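Local atomic coordinates of arginine 3rd transport system periplasmic binding protein (Legionella pneumophila subsp. pneumophila str. Philadelphia 1, PDB entry 3KZG), a protein that probably binds arginine in the periplasm and hands it to a membrane transporter, as a solute-binding protein of family 3. Residues F12-E17 / A162-A167; Y50-L55 / V67-I72; I73-K78 / I189-S194; N91-T96 / M157-A162; V115-P120 / F136-Q141. All blocks are in the same frame, centred on the assembly; numbering follows the deposited sequence.

Interaction 1: F12-E17 / A162-A167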
# COMPACT_ATOMS: atom_id res chain seq x y z
N PHE A 12 6.82 14.86 32.28
CA PHE A 12 7.63 13.67 32.06
C PHE A 12 6.82 12.39 31.93
O PHE A 12 6.25 11.88 32.90
CB PHE A 12 8.65 13.54 33.20
CG PHE A 12 9.71 12.50 32.94
CD1 PHE A 12 10.63 12.67 31.91
CD2 PHE A 12 9.78 11.36 33.73
CE1 PHE A 12 11.61 11.70 31.67
CE2 PHE A 12 10.76 10.39 33.50
CZ PHE A 12 11.67 10.56 32.46
N ASN A 13 6.77 11.86 30.72
CA ASN A 13 6.07 10.61 30.48
C ASN A 13 6.43 10.11 29.10
O ASN A 13 5.57 9.93 28.24
CB ASN A 13 4.55 10.77 30.60
CG ASN A 13 3.81 9.45 30.44
OD1 ASN A 13 4.26 8.41 30.93
ND2 ASN A 13 2.67 9.48 29.75
N PRO A 14 7.73 9.88 28.86
CA PRO A 14 8.18 9.39 27.56
C PRO A 14 7.41 8.11 27.26
O PRO A 14 7.01 7.39 28.17
CB PRO A 14 9.67 9.15 27.78
CG PRO A 14 9.76 8.84 29.26
CD PRO A 14 8.83 9.87 29.84
N PRO A 15 7.19 7.80 25.97
CA PRO A 15 7.62 8.56 24.79
C PRO A 15 6.65 9.64 24.32
O PRO A 15 6.81 10.15 23.21
CB PRO A 15 7.79 7.47 23.74
CG PRO A 15 6.61 6.60 24.04
CD PRO A 15 6.63 6.49 25.56
N PHE A 16 5.66 9.97 25.14
CA PHE A 16 4.66 10.99 24.76
C PHE A 16 5.23 12.41 24.82
O PHE A 16 5.08 13.20 23.89
CB PHE A 16 3.42 10.84 25.63
CG PHE A 16 2.72 9.53 25.44
CD1 PHE A 16 1.88 9.33 24.35
CD2 PHE A 16 2.94 8.47 26.32
CE1 PHE A 16 1.28 8.08 24.13
CE2 PHE A 16 2.34 7.22 26.11
CZ PHE A 16 1.51 7.03 25.01
N GLU A 17 5.85 12.75 25.94
CA GLU A 17 6.49 14.06 26.09
C GLU A 17 7.43 14.08 27.28
O GLU A 17 7.24 13.36 28.26
CB GLU A 17 5.47 15.20 26.23
CG GLU A 17 4.61 15.15 27.48
CD GLU A 17 3.28 14.49 27.23
OE1 GLU A 17 2.96 14.29 26.04
OE2 GLU A 17 2.57 14.18 28.21
N ALA A 162 5.34 2.02 29.43
CA ALA A 162 5.91 0.83 30.06
C ALA A 162 6.95 0.19 29.15
O ALA A 162 8.03 -0.19 29.60
CB ALA A 162 4.81 -0.19 30.37
N LYS A 163 6.63 0.08 27.87
CA LYS A 163 7.55 -0.50 26.89
C LYS A 163 8.79 0.37 26.76
O LYS A 163 9.90 -0.15 26.63
CB LYS A 163 6.87 -0.63 25.52
CG LYS A 163 5.90 -1.78 25.41
CD LYS A 163 5.69 -2.15 23.95
CE LYS A 163 7.00 -2.59 23.31
NZ LYS A 163 6.82 -2.93 21.87
N TYR A 164 8.60 1.68 26.80
CA TYR A 164 9.72 2.61 26.70
C TYR A 164 10.73 2.33 27.82
O TYR A 164 11.91 2.12 27.57
CB TYR A 164 9.21 4.05 26.84
CG TYR A 164 10.32 5.06 27.00
CD1 TYR A 164 10.96 5.60 25.88
CD2 TYR A 164 10.76 5.45 28.26
CE1 TYR A 164 12.02 6.49 26.02
CE2 TYR A 164 11.82 6.34 28.41
CZ TYR A 164 12.44 6.85 27.29
OH TYR A 164 13.51 7.71 27.41
N TRP A 165 10.24 2.32 29.05
CA TRP A 165 11.09 2.09 30.20
C TRP A 165 11.81 0.75 30.20
O TRP A 165 12.98 0.67 30.57
CB TRP A 165 10.30 2.26 31.50
CG TRP A 165 9.98 3.70 31.76
CD1 TRP A 165 8.77 4.31 31.66
CD2 TRP A 165 10.92 4.73 32.08
NE1 TRP A 165 8.89 5.66 31.89
CE2 TRP A 165 10.21 5.94 32.15
CE3 TRP A 165 12.31 4.74 32.32
CZ2 TRP A 165 10.83 7.16 32.44
CZ3 TRP A 165 12.93 5.96 32.61
CH2 TRP A 165 12.18 7.15 32.67
N MSE A 166 11.13 -0.31 29.79
CA MSE A 166 11.80 -1.59 29.79
C MSE A 166 12.90 -1.66 28.75
O MSE A 166 13.84 -2.44 28.89
CB MSE A 166 10.82 -2.72 29.56
CG MSE A 166 11.51 -4.05 29.63
SE MSE A 166 10.25 -5.45 29.50
CE MSE A 166 10.08 -5.53 27.57
N ALA A 167 12.81 -0.83 27.72
CA ALA A 167 13.82 -0.83 26.67
C ALA A 167 14.71 0.41 26.75
O ALA A 167 15.47 0.68 25.82
CB ALA A 167 13.15 -0.91 25.31
O HOH W 1 6.95 7.50 30.88

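Interaction 2: Y50-L55 / V67-I72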
# COMPACT_ATOMS: atom_id res chain seq x y z
N TYR A 50 3.15 21.11 32.62
CA TYR A 50 2.64 21.12 33.98
C TYR A 50 2.80 19.72 34.50
O TYR A 50 3.04 18.80 33.73
CB TYR A 50 1.15 21.44 34.00
CG TYR A 50 0.77 22.80 33.49
CD1 TYR A 50 0.50 23.85 34.37
CD2 TYR A 50 0.64 23.04 32.12
CE1 TYR A 50 0.13 25.10 33.90
CE2 TYR A 50 0.27 24.29 31.64
CZ TYR A 50 0.01 25.31 32.54
OH TYR A 50 -0.36 26.55 32.07
N ILE A 51 2.68 19.55 35.81
CA ILE A 51 2.73 18.22 36.38
C ILE A 51 1.37 17.68 35.93
O ILE A 51 0.36 18.37 36.05
CB ILE A 51 2.80 18.27 37.91
CG1 ILE A 51 4.15 18.83 38.34
CG2 ILE A 51 2.59 16.88 38.49
CD1 ILE A 51 4.33 18.90 39.84
N PHE A 52 1.35 16.46 35.39
CA PHE A 52 0.12 15.84 34.88
C PHE A 52 -1.19 16.27 35.56
O PHE A 52 -2.09 16.78 34.89
CB PHE A 52 0.23 14.31 34.94
CG PHE A 52 -0.91 13.61 34.25
CD1 PHE A 52 -1.00 13.57 32.86
CD2 PHE A 52 -1.92 13.01 35.00
CE1 PHE A 52 -2.08 12.97 32.22
CE2 PHE A 52 -3.02 12.41 34.38
CZ PHE A 52 -3.09 12.39 32.98
N ASP A 53 -1.30 16.04 36.86
CA ASP A 53 -2.53 16.38 37.59
C ASP A 53 -2.94 17.86 37.53
O ASP A 53 -4.12 18.17 37.68
CB ASP A 53 -2.40 15.96 39.05
CG ASP A 53 -3.75 15.80 39.72
OD1 ASP A 53 -3.81 15.82 40.97
OD2 ASP A 53 -4.75 15.64 38.99
N ASP A 54 -1.99 18.76 37.30
CA ASP A 54 -2.32 20.18 37.24
C ASP A 54 -2.89 20.60 35.89
O ASP A 54 -3.41 21.71 35.75
CB ASP A 54 -1.09 21.04 37.55
CG ASP A 54 -0.68 20.99 39.02
OD1 ASP A 54 -1.55 20.72 39.88
OD2 ASP A 54 0.51 21.23 39.30
N LEU A 55 -2.80 19.71 34.89
CA LEU A 55 -3.30 20.01 33.55
C LEU A 55 -4.79 20.33 33.52
O LEU A 55 -5.23 21.22 32.79
CB LEU A 55 -3.00 18.84 32.61
CG LEU A 55 -1.55 18.67 32.15
CD1 LEU A 55 -1.40 17.38 31.36
CD2 LEU A 55 -1.13 19.89 31.32
N VAL A 67 -4.99 20.72 25.61
CA VAL A 67 -4.13 19.83 26.39
C VAL A 67 -3.95 18.51 25.65
O VAL A 67 -4.91 17.95 25.12
CB VAL A 67 -4.72 19.53 27.78
CG1 VAL A 67 -3.99 18.35 28.41
CG2 VAL A 67 -4.57 20.75 28.68
N ILE A 68 -2.70 18.06 25.59
CA ILE A 68 -2.35 16.79 24.97
C ILE A 68 -1.25 16.18 25.83
O ILE A 68 -0.13 16.69 25.89
CB ILE A 68 -1.86 16.97 23.51
CG1 ILE A 68 -1.57 15.60 22.89
CG2 ILE A 68 -0.64 17.89 23.46
CD1 ILE A 68 -1.26 15.64 21.41
N ALA A 69 -1.60 15.11 26.52
CA ALA A 69 -0.67 14.41 27.39
C ALA A 69 -1.25 13.04 27.63
O ALA A 69 -1.79 12.77 28.71
CB ALA A 69 -0.53 15.17 28.70
N SER A 70 -1.15 12.18 26.62
CA SER A 70 -1.70 10.82 26.70
C SER A 70 -2.98 10.85 27.53
O SER A 70 -3.15 10.06 28.45
CB SER A 70 -0.67 9.85 27.30
OG SER A 70 -0.33 10.17 28.64
N MSE A 71 -3.87 11.78 27.20
CA MSE A 71 -5.13 11.92 27.93
C MSE A 71 -6.20 10.95 27.47
O MSE A 71 -6.72 11.06 26.36
CB MSE A 71 -5.67 13.34 27.77
CG MSE A 71 -6.77 13.65 28.77
SE MSE A 71 -6.07 13.51 30.58
CE MSE A 71 -4.88 15.04 30.49
N ILE A 72 -6.56 10.02 28.34
CA ILE A 72 -7.56 9.02 28.01
C ILE A 72 -9.00 9.51 28.13
O ILE A 72 -9.42 10.02 29.17
CB ILE A 72 -7.41 7.77 28.90
CG1 ILE A 72 -5.99 7.21 28.78
CG2 ILE A 72 -8.44 6.71 28.48
CD1 ILE A 72 -5.70 6.07 29.72

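Interaction 3: I73-K78 / I189-S194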
# COMPACT_ATOMS: atom_id res chain seq x y z
N ILE A 73 -9.75 9.34 27.04
CA ILE A 73 -11.15 9.73 27.02
C ILE A 73 -11.92 8.81 27.96
O ILE A 73 -11.96 7.60 27.75
CB ILE A 73 -11.77 9.57 25.62
CG1 ILE A 73 -11.04 10.43 24.60
CG2 ILE A 73 -13.26 9.94 25.66
CD1 ILE A 73 -11.62 10.33 23.22
N THR A 74 -12.53 9.40 28.99
CA THR A 74 -13.32 8.63 29.94
C THR A 74 -14.60 9.40 30.21
O THR A 74 -14.64 10.62 30.04
CB THR A 74 -12.60 8.44 31.30
OG1 THR A 74 -12.49 9.71 31.96
CG2 THR A 74 -11.21 7.86 31.10
N ASP A 75 -15.65 8.70 30.63
CA ASP A 75 -16.91 9.37 30.92
C ASP A 75 -16.76 10.40 32.03
O ASP A 75 -17.36 11.48 31.97
CB ASP A 75 -17.98 8.34 31.29
CG ASP A 75 -18.48 7.57 30.08
OD1 ASP A 75 -18.83 8.22 29.08
OD2 ASP A 75 -18.54 6.33 30.14
N GLU A 76 -15.96 10.09 33.04
CA GLU A 76 -15.75 11.01 34.16
C GLU A 76 -15.19 12.35 33.69
O GLU A 76 -15.63 13.40 34.16
CB GLU A 76 -14.82 10.39 35.19
CG GLU A 76 -15.43 9.21 35.93
CD GLU A 76 -14.52 8.67 37.02
OE1 GLU A 76 -13.40 8.22 36.70
OE2 GLU A 76 -14.93 8.69 38.20
N ARG A 77 -14.23 12.31 32.78
CA ARG A 77 -13.63 13.53 32.27
C ARG A 77 -14.54 14.28 31.29
O ARG A 77 -14.49 15.51 31.20
CB ARG A 77 -12.29 13.21 31.60
CG ARG A 77 -11.23 12.66 32.55
CD ARG A 77 -10.96 13.64 33.68
NE ARG A 77 -9.86 13.22 34.55
CZ ARG A 77 -9.38 13.95 35.55
NH1 ARG A 77 -9.89 15.14 35.80
NH2 ARG A 77 -8.37 13.50 36.27
N LYS A 78 -15.38 13.55 30.56
CA LYS A 78 -16.26 14.19 29.60
C LYS A 78 -17.34 15.04 30.27
O LYS A 78 -18.12 15.72 29.60
CB LYS A 78 -16.90 13.15 28.67
CG LYS A 78 -15.90 12.56 27.69
CD LYS A 78 -16.57 11.81 26.54
CE LYS A 78 -17.22 10.52 26.98
NZ LYS A 78 -17.69 9.73 25.80
N ILE A 189 -8.18 0.39 28.19
CA ILE A 189 -8.75 1.28 29.19
C ILE A 189 -9.14 2.60 28.53
O ILE A 189 -8.35 3.20 27.81
CB ILE A 189 -7.77 1.55 30.34
CG1 ILE A 189 -8.42 2.48 31.37
CG2 ILE A 189 -6.47 2.13 29.79
CD1 ILE A 189 -7.53 2.84 32.54
N GLY A 190 -10.36 3.04 28.79
CA GLY A 190 -10.82 4.28 28.21
C GLY A 190 -11.12 4.15 26.73
O GLY A 190 -11.13 3.05 26.18
N GLU A 191 -11.34 5.28 26.07
CA GLU A 191 -11.67 5.26 24.65
C GLU A 191 -10.62 5.91 23.75
O GLU A 191 -10.95 6.48 22.71
CB GLU A 191 -13.03 5.94 24.44
CG GLU A 191 -14.13 5.35 25.31
CD GLU A 191 -15.50 5.96 25.05
OE1 GLU A 191 -15.96 5.92 23.89
OE2 GLU A 191 -16.12 6.47 26.01
N GLY A 192 -9.35 5.82 24.16
CA GLY A 192 -8.28 6.38 23.36
C GLY A 192 -7.66 7.67 23.88
O GLY A 192 -8.29 8.38 24.65
N TYR A 193 -6.43 7.95 23.46
CA TYR A 193 -5.75 9.17 23.85
C TYR A 193 -6.26 10.26 22.93
O TYR A 193 -6.38 10.06 21.72
CB TYR A 193 -4.22 9.04 23.71
CG TYR A 193 -3.60 7.97 24.60
CD1 TYR A 193 -3.82 7.97 25.97
CD2 TYR A 193 -2.79 6.96 24.05
CE1 TYR A 193 -3.26 6.98 26.79
CE2 TYR A 193 -2.23 5.98 24.86
CZ TYR A 193 -2.47 5.99 26.23
OH TYR A 193 -1.93 5.01 27.04
N SER A 194 -6.57 11.42 23.50
CA SER A 194 -7.12 12.50 22.71
C SER A 194 -6.73 13.89 23.19
O SER A 194 -6.19 14.06 24.29
CB SER A 194 -8.65 12.38 22.70
OG SER A 194 -9.27 13.60 22.38

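Interaction 4: N91-T96 / M157-A162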
# COMPACT_ATOMS: atom_id res chain seq x y z
N ASN A 91 -4.14 1.89 26.14
CA ASN A 91 -4.01 0.64 26.88
C ASN A 91 -3.10 0.85 28.08
O ASN A 91 -2.15 1.62 28.00
CB ASN A 91 -3.41 -0.47 26.01
CG ASN A 91 -4.21 -0.74 24.76
OD1 ASN A 91 -3.92 -0.20 23.70
ND2 ASN A 91 -5.22 -1.57 24.89
N SER A 92 -3.40 0.18 29.19
CA SER A 92 -2.57 0.27 30.38
C SER A 92 -1.68 -0.97 30.41
O SER A 92 -1.91 -1.92 29.65
CB SER A 92 -3.44 0.34 31.64
OG SER A 92 -4.15 -0.85 31.86
N GLN A 93 -0.68 -0.97 31.28
CA GLN A 93 0.25 -2.10 31.37
C GLN A 93 0.91 -2.18 32.74
O GLN A 93 1.38 -1.18 33.27
CB GLN A 93 1.32 -1.96 30.29
CG GLN A 93 2.47 -2.98 30.38
CD GLN A 93 2.05 -4.39 29.99
OE1 GLN A 93 1.60 -4.63 28.87
NE2 GLN A 93 2.19 -5.33 30.92
N TYR A 94 0.94 -3.38 33.32
CA TYR A 94 1.58 -3.57 34.61
C TYR A 94 3.07 -3.79 34.37
O TYR A 94 3.46 -4.56 33.48
CB TYR A 94 0.99 -4.76 35.36
CG TYR A 94 -0.31 -4.46 36.08
CD1 TYR A 94 -0.33 -3.76 37.29
CD2 TYR A 94 -1.54 -4.88 35.55
CE1 TYR A 94 -1.52 -3.47 37.95
CE2 TYR A 94 -2.74 -4.61 36.20
CZ TYR A 94 -2.73 -3.90 37.40
OH TYR A 94 -3.92 -3.63 38.05
N ILE A 95 3.90 -3.10 35.14
CA ILE A 95 5.35 -3.21 35.03
C ILE A 95 5.94 -3.30 36.43
O ILE A 95 5.41 -2.72 37.38
CB ILE A 95 5.93 -1.99 34.28
CG1 ILE A 95 7.45 -2.15 34.12
CG2 ILE A 95 5.60 -0.69 35.03
CD1 ILE A 95 8.07 -1.10 33.23
N THR A 96 7.03 -4.04 36.57
CA THR A 96 7.70 -4.20 37.86
C THR A 96 9.19 -4.42 37.61
O THR A 96 9.62 -4.48 36.46
CB THR A 96 7.12 -5.40 38.65
OG1 THR A 96 7.62 -5.38 40.00
CG2 THR A 96 7.51 -6.72 37.99
N MSE A 157 0.79 1.79 34.34
CA MSE A 157 0.96 3.01 33.57
C MSE A 157 0.59 2.78 32.10
O MSE A 157 0.13 1.70 31.74
CB MSE A 157 2.42 3.48 33.66
CG MSE A 157 3.46 2.50 33.11
SE MSE A 157 5.32 3.05 33.38
CE MSE A 157 5.43 2.84 35.32
N ASP A 158 0.77 3.80 31.27
CA ASP A 158 0.47 3.69 29.85
C ASP A 158 1.32 2.56 29.25
O ASP A 158 2.49 2.39 29.60
CB ASP A 158 0.79 5.00 29.12
CG ASP A 158 0.06 6.21 29.70
OD1 ASP A 158 -1.18 6.18 29.80
OD2 ASP A 158 0.74 7.19 30.06
N TYR A 159 0.72 1.79 28.34
CA TYR A 159 1.41 0.69 27.68
C TYR A 159 2.69 1.12 26.96
O TYR A 159 3.75 0.50 27.16
CB TYR A 159 0.46 0.00 26.69
CG TYR A 159 1.15 -1.04 25.83
CD1 TYR A 159 1.66 -2.21 26.39
CD2 TYR A 159 1.31 -0.83 24.46
CE1 TYR A 159 2.33 -3.15 25.61
CE2 TYR A 159 1.98 -1.77 23.67
CZ TYR A 159 2.49 -2.92 24.25
OH TYR A 159 3.17 -3.85 23.49
N GLU A 160 2.62 2.16 26.13
CA GLU A 160 3.81 2.62 25.41
C GLU A 160 4.86 3.21 26.36
O GLU A 160 6.05 3.23 26.03
CB GLU A 160 3.46 3.67 24.35
CG GLU A 160 2.66 3.16 23.15
CD GLU A 160 3.30 1.98 22.45
OE1 GLU A 160 4.54 1.82 22.52
OE2 GLU A 160 2.56 1.21 21.80
N ALA A 161 4.42 3.70 27.51
CA ALA A 161 5.34 4.26 28.50
C ALA A 161 6.07 3.09 29.17
O ALA A 161 7.27 3.18 29.45
CB ALA A 161 4.58 5.07 29.55
N ALA A 162 5.34 2.02 29.43
CA ALA A 162 5.91 0.83 30.06
C ALA A 162 6.95 0.19 29.15
O ALA A 162 8.03 -0.19 29.60
CB ALA A 162 4.81 -0.19 30.37

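Interaction 5: V115-P120 / F136-Q141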
# COMPACT_ATOMS: atom_id res chain seq x y z
N VAL A 115 0.49 4.32 40.92
CA VAL A 115 -0.29 4.89 39.83
C VAL A 115 -0.03 6.39 39.73
O VAL A 115 0.27 7.04 40.72
CB VAL A 115 -1.81 4.64 40.06
CG1 VAL A 115 -2.63 5.63 39.29
CG2 VAL A 115 -2.16 3.21 39.62
N ARG A 116 -0.14 6.93 38.51
CA ARG A 116 0.09 8.36 38.28
C ARG A 116 -1.18 9.13 38.65
O ARG A 116 -2.24 8.93 38.04
CB ARG A 116 0.43 8.60 36.81
CG ARG A 116 0.93 10.01 36.48
CD ARG A 116 1.05 10.18 34.97
NE ARG A 116 1.82 11.36 34.60
CZ ARG A 116 1.99 11.78 33.35
NH1 ARG A 116 1.44 11.12 32.33
NH2 ARG A 116 2.74 12.85 33.10
N LYS A 117 -1.08 10.01 39.64
CA LYS A 117 -2.23 10.79 40.09
C LYS A 117 -2.88 11.57 38.94
O LYS A 117 -2.21 12.28 38.21
CB LYS A 117 -1.80 11.77 41.19
CG LYS A 117 -2.96 12.56 41.78
CD LYS A 117 -2.51 13.54 42.86
CE LYS A 117 -3.71 14.23 43.49
NZ LYS A 117 -3.32 15.21 44.56
N GLY A 118 -4.20 11.42 38.81
CA GLY A 118 -4.91 12.12 37.75
C GLY A 118 -5.39 11.19 36.64
O GLY A 118 -6.26 11.56 35.85
N THR A 119 -4.82 9.99 36.57
CA THR A 119 -5.22 9.02 35.54
C THR A 119 -6.33 8.13 36.09
O THR A 119 -6.62 8.14 37.28
CB THR A 119 -4.05 8.09 35.13
OG1 THR A 119 -3.68 7.26 36.23
CG2 THR A 119 -2.86 8.89 34.66
N PRO A 120 -6.97 7.35 35.21
CA PRO A 120 -8.05 6.46 35.64
C PRO A 120 -7.48 5.11 36.09
O PRO A 120 -8.23 4.16 36.32
CB PRO A 120 -8.91 6.34 34.40
CG PRO A 120 -7.88 6.32 33.31
CD PRO A 120 -6.91 7.42 33.74
N PHE A 136 -0.79 6.70 45.12
CA PHE A 136 -0.84 7.77 44.13
C PHE A 136 0.45 8.56 44.09
O PHE A 136 0.94 9.02 45.12
CB PHE A 136 -2.00 8.73 44.44
CG PHE A 136 -3.36 8.10 44.33
CD1 PHE A 136 -4.10 8.21 43.16
CD2 PHE A 136 -3.89 7.37 45.39
CE1 PHE A 136 -5.35 7.61 43.04
CE2 PHE A 136 -5.14 6.76 45.28
CZ PHE A 136 -5.87 6.89 44.10
N TYR A 137 1.00 8.72 42.89
CA TYR A 137 2.23 9.47 42.69
C TYR A 137 1.93 10.63 41.76
O TYR A 137 1.26 10.44 40.73
CB TYR A 137 3.30 8.57 42.07
CG TYR A 137 3.87 7.53 43.01
CD1 TYR A 137 4.77 7.88 44.01
CD2 TYR A 137 3.51 6.18 42.89
CE1 TYR A 137 5.31 6.92 44.87
CE2 TYR A 137 4.04 5.22 43.74
CZ TYR A 137 4.94 5.59 44.73
OH TYR A 137 5.46 4.63 45.57
N GLU A 138 2.40 11.82 42.10
CA GLU A 138 2.14 12.98 41.26
C GLU A 138 3.04 13.01 40.03
O GLU A 138 2.61 13.42 38.96
CB GLU A 138 2.29 14.28 42.06
CG GLU A 138 1.24 14.46 43.14
CD GLU A 138 1.29 15.84 43.79
OE1 GLU A 138 2.36 16.21 44.30
OE2 GLU A 138 0.26 16.54 43.78
N LEU A 139 4.29 12.57 40.19
CA LEU A 139 5.24 12.53 39.08
C LEU A 139 5.61 11.09 38.74
O LEU A 139 5.68 10.23 39.62
CB LEU A 139 6.54 13.28 39.41
CG LEU A 139 6.49 14.78 39.68
CD1 LEU A 139 5.87 15.03 41.04
CD2 LEU A 139 7.91 15.35 39.63
N ILE A 140 5.86 10.83 37.46
CA ILE A 140 6.25 9.51 37.01
C ILE A 140 7.60 9.15 37.66
O ILE A 140 7.84 8.00 38.00
CB ILE A 140 6.41 9.47 35.46
CG1 ILE A 140 5.06 9.70 34.78
CG2 ILE A 140 7.03 8.15 35.02
CD1 ILE A 140 4.03 8.61 35.05
N GLN A 141 8.46 10.15 37.85
CA GLN A 141 9.77 9.92 38.45
C GLN A 141 9.65 9.35 39.86
O GLN A 141 10.41 8.46 40.24
CB GLN A 141 10.59 11.21 38.49
CG GLN A 141 10.77 11.89 37.15
CD GLN A 141 9.72 12.95 36.90
OE1 GLN A 141 8.53 12.67 36.88
NE2 GLN A 141 10.17 14.19 36.73
O HOH W 2 3.14 12.65 36.47
O HOH W 3 -0.01 13.87 38.44

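Interaction 1: F12-E17 / A162-A167
F12 meets W165 rim to rim. CG of F12 is anti to the backbone N (chi1 -169°), and the far end of the ring, CE2 and CZ, meets W165. Its CE2 lies 3.4 Å from CZ2 of W165, at the edge of the indole and near the indole plane. The two planes are 64° apart and neither ring lies over the face of the other. N13 reaches the helix through a water. That water donates to N13 OD1 and to P14 O and accepts from W165 NE1, which lies 2.9 Å away. The side-chain nitrogen ND2 of N13 bonds to OD2 of D158, just before the same helix. P14 carries much of the packing. Its CD sits over the centre of the F12 ring, and its CB lies over one face of Y164, 3.7 Å from the ring centroid and 16° off the normal, a CH-pi contact. CG of P14 touches CE2 of Y164 at 3.3 Å and also approaches W165 CZ2. P15 follows a cis peptide bond. Its CD rests against CB of Y164 at 3.8 Å. The chain then turns away, and F16 packs edge-to-face on Y193. The contact joins the end of strand 4-13 to helix 159-166. No direct hydrogen bond links the two segments, so proline and aromatic surfaces make the join and a single three-way water satisfies the indole N-H.

Interaction 2: Y50-L55 / V67-I72
L55 points its side chain at V67 and A69. From CB the chain runs to CG, which is anti to the carbonyl carbon (chi1 -74°). Of its two methyls, CD1 does the touching. It lies 3.6 Å from A69 CB and 4.0 Å from V67 CG1, and the methyl CE of selenomethionine M71 is a little further, at 4.3 Å. One branch of L55 thus meets three residues of the other segment. F52 adds a second arm. Its CE1 comes 3.5 Å from the carbonyl oxygen A69 O, which lies at the ring edge in the ring plane. M71 bends at chi2 and chi3, and its end comes to the same ring. CE of M71 is 3.9 Å from F52 CE1, while SE is 5.1 Å from the ring centroid and oblique to the ring. This is a Met-aromatic contact. No hydrogen bond crosses between the segments, and all five touching residues are buried. The 50-55 segment leads from strand 44-50 into helix 55-60. The 67-72 segment leaves strand 66-67. Helix 55-60 also packs on this side, with L59 against V67 and F56 against M71. On the other side of 67-72, I68 turns to helix 29-40 and to I7 of strand 4-13.

Interaction 3: I73-K78 / I189-S194
I73 and the E191-G192 backbone are joined by two hydrogen bonds. I73 N donates to G192 O at 3.0 Å, nearly straight at 170° and close to the C=O direction. E191 N donates back to I73 O at 2.9 Å, and this donor lies in the carbonyl plane. The charged side chains form a looser network. K78 NZ makes long salt bridges to E191 OE2, at 3.6 Å, and to D75 OD1. Those two acid oxygens, D75 OD1 and E191 OE2, are 4.5 Å apart, and the amine charge probably eases their repulsion. K206 of the second subunit makes a weak, long ion pair with E191. Segment 189-194 lies on the return crossing from strand 180-188 of the five-stranded sheet to strand 196-197 of the first lobe, to which 73-78 belongs. T74 OG1 accepts from R77 N in an ST motif just before 75-77, which has helical backbone angles. I73 also does the apolar packing. CG1 is anti to the carbonyl carbon (chi1 -60°) and lies 3.6 Å from S194 CB, with CD1 against the same carbon. S194 OG itself bonds to S84 O. CB of I73 faces E191 CB at 4.0 Å, and F83 packs against I73 as well.

Interaction 4: N91-T96 / M157-A162
Q93 pairs with M157 (hydrogen-bonded, Q93 N to M157 O 2.8 Å and M157 N to Q93 O 3.2 Å) and S92 with D158 (non-hydrogen-bonded) in antiparallel register, and Y159 N adds a bond to N91 O at 2.9 Å as the chain enters its helix. Q93 lies side by side with Y159. Its CG is anti to the backbone N (chi1 172°) and touches A162 CB at 3.6 Å. OE1 sits at the edge of the Y159 ring, 3.5 Å from CD1. NE2 donates to Y94 O, which lies close to the plane of the Q93 amide, and bonds to G184 O as well. I95 CG2 meets CE of selenomethionine M157 at 3.5 Å, and I95 CD1 rests near A162 O. CB of D158 points away, and its OD1 bonds to Y121 OH. S92 OG bonds to Q124. The five-stranded sheet runs 133-137, 112-116, 154-158, 91-97, 180-188, with 91-97 antiparallel to its neighbours, as in the type II periplasmic binding protein fold.

Interaction 5: V115-P120 / F136-Q141
R116 lays its extended side chain across I140. CG is anti to the backbone N (chi1 -169°), and CD touches I140 CD1 at 3.4 Å. Further out, I140 CG1 lies over one face of the guanidinium, 3.6 Å above its plane and offset toward the rim. NE donates to a water 2.6 Å away that also donates to E138 O. A second water donates to both K117 O and E138 O. The backbones pair in parallel. Y137 N donates to V115 O at 2.8 Å, and K117 N donates to Y137 O at 2.6 Å, nearly straight at 175°. K117 and E138 run side by side in the same direction. CD of K117 is 3.9 Å from E138 CG, and the NZ to OE2 salt bridge between them is long. R116 to T119 form a type II turn with K117 and G118 at its corners, and R116 O accepts from both T119 N and T119 OG1. The contact joins strands 112-116 and 133-137 of a beta-alpha-beta unit whose helix is 121-127. V115 and F136 face that helix, touching Y121 and A122. On the other face R116 reaches S10 and N13 of strand 4-13, and Y137 packs on helix 140-148.

In the fold
Interactions 4 and 5 lie in the same five-stranded sheet, centres about 12 Å apart, where strands 154-158 and 112-116 are neighbours. Interaction 2 belongs with the other sheet, beside strands 44-50 and 66-67. Interaction 1 joins strand 4-13 to helix 159-166, which interaction 4 also uses; their centres are about 9 Å apart. Interaction 3 ties a loop of the first lobe to 189-194, which leads back from the five-stranded sheet, and touches interaction 2 where M71 bonds to S194. Along the chain, interactions 2, 4 and 5 fall within the span of 1, 5 falls within 4, and 1 and 3 alternate. Interactions 1 and 3 bridge the lobes; the others lie close to that junction, where ligand is usually bound in this family.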